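Local structure of Bd3460 (5CEC) at residues Asp77-Leu82 and Ala112-Lys117. The protein is an ankyrin-repeat immunity protein that binds the predatory endopeptidase Bd3459 and probably protects the predator's own cell wall from it during prey invasion. Sequence-based numbering, arbitrary orientation.
With SO4 (sulfate ion), chain H.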
loop_
_atom_site.group_PDB
_atom_site.type_symbol
_atom_site.label_atom_id
_atom_site.label_comp_id
_atom_site.label_asym_id
_atom_site.label_seq_id
_atom_site.Cartn_x
_atom_site.Cartn_y
_atom_site.Cartn_z
ATOM N N ASP B 77 0.083 -15.879 -3.587
ATOM C CA ASP B 77 0.959 -17.055 -3.723
ATOM C C ASP B 77 0.861 -17.972 -2.514
ATOM O O ASP B 77 0.823 -19.193 -2.657
ATOM C CB ASP B 77 2.412 -16.631 -3.984
ATOM C CG ASP B 77 2.640 -16.188 -5.427
ATOM O OD1 ASP B 77 1.682 -16.222 -6.227
ATOM O OD2 ASP B 77 3.780 -15.812 -5.772
ATOM N N ILE B 78 0.779 -17.402 -1.317
ATOM C CA ILE B 78 0.661 -18.220 -0.110
ATOM C C ILE B 78 -0.708 -18.903 -0.067
ATOM O O ILE B 78 -0.798 -20.092 0.241
ATOM C CB ILE B 78 0.937 -17.415 1.158
ATOM C CG1 ILE B 78 2.396 -16.942 1.180
ATOM C CG2 ILE B 78 0.601 -18.243 2.394
ATOM C CD1 ILE B 78 2.722 -15.971 2.303
ATOM N N VAL B 79 -1.766 -18.196 -0.444
ATOM C CA VAL B 79 -3.092 -18.815 -0.517
ATOM C C VAL B 79 -3.054 -19.981 -1.502
ATOM O O VAL B 79 -3.554 -21.041 -1.196
ATOM C CB VAL B 79 -4.171 -17.790 -0.904
ATOM C CG1 VAL B 79 -5.494 -18.439 -1.299
ATOM C CG2 VAL B 79 -4.397 -16.866 0.262
ATOM N N LYS B 80 -2.445 -19.788 -2.670
ATOM C CA LYS B 80 -2.395 -20.861 -3.660
ATOM C C LYS B 80 -1.647 -22.079 -3.122
ATOM O O LYS B 80 -2.069 -23.231 -3.340
ATOM C CB LYS B 80 -1.739 -20.368 -4.950
ATOM C CG LYS B 80 -2.581 -19.428 -5.788
ATOM C CD LYS B 80 -1.804 -18.955 -7.018
ATOM C CE LYS B 80 -2.691 -18.258 -8.040
ATOM N NZ LYS B 80 -1.951 -18.012 -9.321
ATOM N N PHE B 81 -0.536 -21.829 -2.426
ATOM C CA PHE B 81 0.236 -22.897 -1.805
ATOM C C PHE B 81 -0.598 -23.680 -0.782
ATOM O O PHE B 81 -0.641 -24.921 -0.782
ATOM C CB PHE B 81 1.516 -22.343 -1.156
ATOM C CG PHE B 81 2.275 -23.360 -0.348
ATOM C CD1 PHE B 81 2.967 -24.388 -0.984
ATOM C CD2 PHE B 81 2.262 -23.328 1.050
ATOM C CE1 PHE B 81 3.647 -25.341 -0.245
ATOM C CE2 PHE B 81 2.947 -24.293 1.796
ATOM C CZ PHE B 81 3.643 -25.294 1.146
ATOM N N LEU B 82 -1.320 -22.967 0.064
ATOM C CA LEU B 82 -2.174 -23.627 1.051
ATOM C C LEU B 82 -3.354 -24.367 0.419
ATOM O O LEU B 82 -3.709 -25.465 0.865
ATOM C CB LEU B 82 -2.686 -22.626 2.070
ATOM C CG LEU B 82 -1.593 -22.020 2.958
ATOM C CD1 LEU B 82 -2.131 -20.870 3.803
ATOM C CD2 LEU B 82 -0.891 -23.050 3.839
ATOM N N ALA B 112 -9.778 -13.185 -3.086
ATOM C CA ALA B 112 -11.195 -13.559 -3.032
ATOM C C ALA B 112 -11.546 -14.353 -4.306
ATOM O O ALA B 112 -12.221 -15.400 -4.221
ATOM C CB ALA B 112 -12.090 -12.328 -2.925
ATOM N N GLU B 113 -11.120 -13.862 -5.477
ATOM C CA GLU B 113 -11.387 -14.583 -6.714
ATOM C C GLU B 113 -10.816 -15.977 -6.707
ATOM O O GLU B 113 -11.492 -16.911 -7.148
ATOM C CB GLU B 113 -10.911 -13.817 -7.951
ATOM C CG GLU B 113 -11.724 -12.560 -8.218
ATOM C CD GLU B 113 -13.142 -12.895 -8.594
ATOM O OE1 GLU B 113 -13.357 -13.440 -9.694
ATOM O OE2 GLU B 113 -14.024 -12.691 -7.749
ATOM N N GLU B 114 -9.587 -16.109 -6.215
ATOM C CA GLU B 114 -8.929 -17.402 -6.112
ATOM C C GLU B 114 -9.741 -18.334 -5.235
ATOM O O GLU B 114 -9.922 -19.494 -5.573
ATOM C CB GLU B 114 -7.509 -17.232 -5.566
ATOM C CG GLU B 114 -6.669 -18.502 -5.548
ATOM C CD GLU B 114 -6.205 -18.974 -6.918
ATOM O OE1 GLU B 114 -6.224 -18.190 -7.893
ATOM O OE2 GLU B 114 -5.809 -20.151 -7.001
ATOM N N LEU B 115 -10.184 -17.848 -4.079
ATOM C CA LEU B 115 -10.930 -18.667 -3.121
ATOM C C LEU B 115 -12.279 -19.096 -3.678
ATOM O O LEU B 115 -12.681 -20.270 -3.550
ATOM C CB LEU B 115 -11.087 -17.960 -1.775
ATOM C CG LEU B 115 -9.796 -17.864 -0.961
ATOM C CD1 LEU B 115 -10.002 -16.897 0.180
ATOM C CD2 LEU B 115 -9.343 -19.202 -0.409
ATOM N N ILE B 116 -12.960 -18.181 -4.358
ATOM C CA ILE B 116 -14.255 -18.538 -4.976
ATOM C C ILE B 116 -14.077 -19.623 -6.074
ATOM O O ILE B 116 -14.836 -20.578 -6.104
ATOM C CB ILE B 116 -14.957 -17.267 -5.530
ATOM C CG1 ILE B 116 -15.337 -16.336 -4.369
ATOM C CG2 ILE B 116 -16.207 -17.616 -6.338
ATOM C CD1 ILE B 116 -15.750 -14.946 -4.790
ATOM N N LYS B 117 -13.074 -19.473 -6.937
ATOM C CA LYS B 117 -12.752 -20.487 -7.934
ATOM C C LYS B 117 -12.352 -21.826 -7.329
ATOM O O LYS B 117 -12.542 -22.871 -7.945
ATOM C CB LYS B 117 -11.627 -19.998 -8.873
ATOM C CG LYS B 117 -12.083 -18.885 -9.798
ATOM C CD LYS B 117 -11.007 -18.351 -10.735
ATOM C CE LYS B 117 -9.661 -18.119 -10.062
ATOM N NZ LYS B 117 -8.772 -17.248 -10.882
HETATM S S SO4 H . 1.084 -12.047 -4.093
HETATM O O1 SO4 H . 0.738 -12.064 -5.547
HETATM O O2 SO4 H . -0.070 -11.572 -3.280
HETATM O O3 SO4 H . 1.470 -13.398 -3.674
HETATM O O4 SO4 H . 2.254 -11.127 -3.964
#
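V79 and L115 make the apolar part of the contact between helices 76-84 and 109-117: V79 CG1 meets L115 CD2 at 4.0 Å, the two side chains crossing at about a right angle. V79 holds CG1 anti to the backbone N (chi1 167°), which carries this methyl out to the neighbouring helix. The same methyl also lies 4.4 Å from E114 CG. L115 is buried further by L100 of helix 99-105.

Toward solvent, K80 and E114 meet without a salt bridge, the carboxylate oxygens of E114 lying against the methylene carbons of K80. The extended lysine chain runs across the end of the glutamate, whose bend at chi2 (72°) turns the carboxylate against it. E114 OE2 sits 3.5 Å from K80 CG, while E114 OE1 is equally near K80 CE. The ammonium passes beyond the carboxylate, with K80 NZ 4.5 Å from E114 OE1, so any attraction between the charges is probably modest.

At the start of helix 76-84, D77 N gives a nearly straight bond of 2.8 Å to O3 of a sulfate, probably from the crystallisation liquor. L76 N and K154 of the Bd3459 chain also bind this ion, which thus bridges the two proteins.

The axes of segments 77-82 and 112-117 approach to 10.4 Å and lie 16° from parallel, so that the second helices of two successive predicted ankyrin repeats stack side by side, as in the ankyrin solenoid.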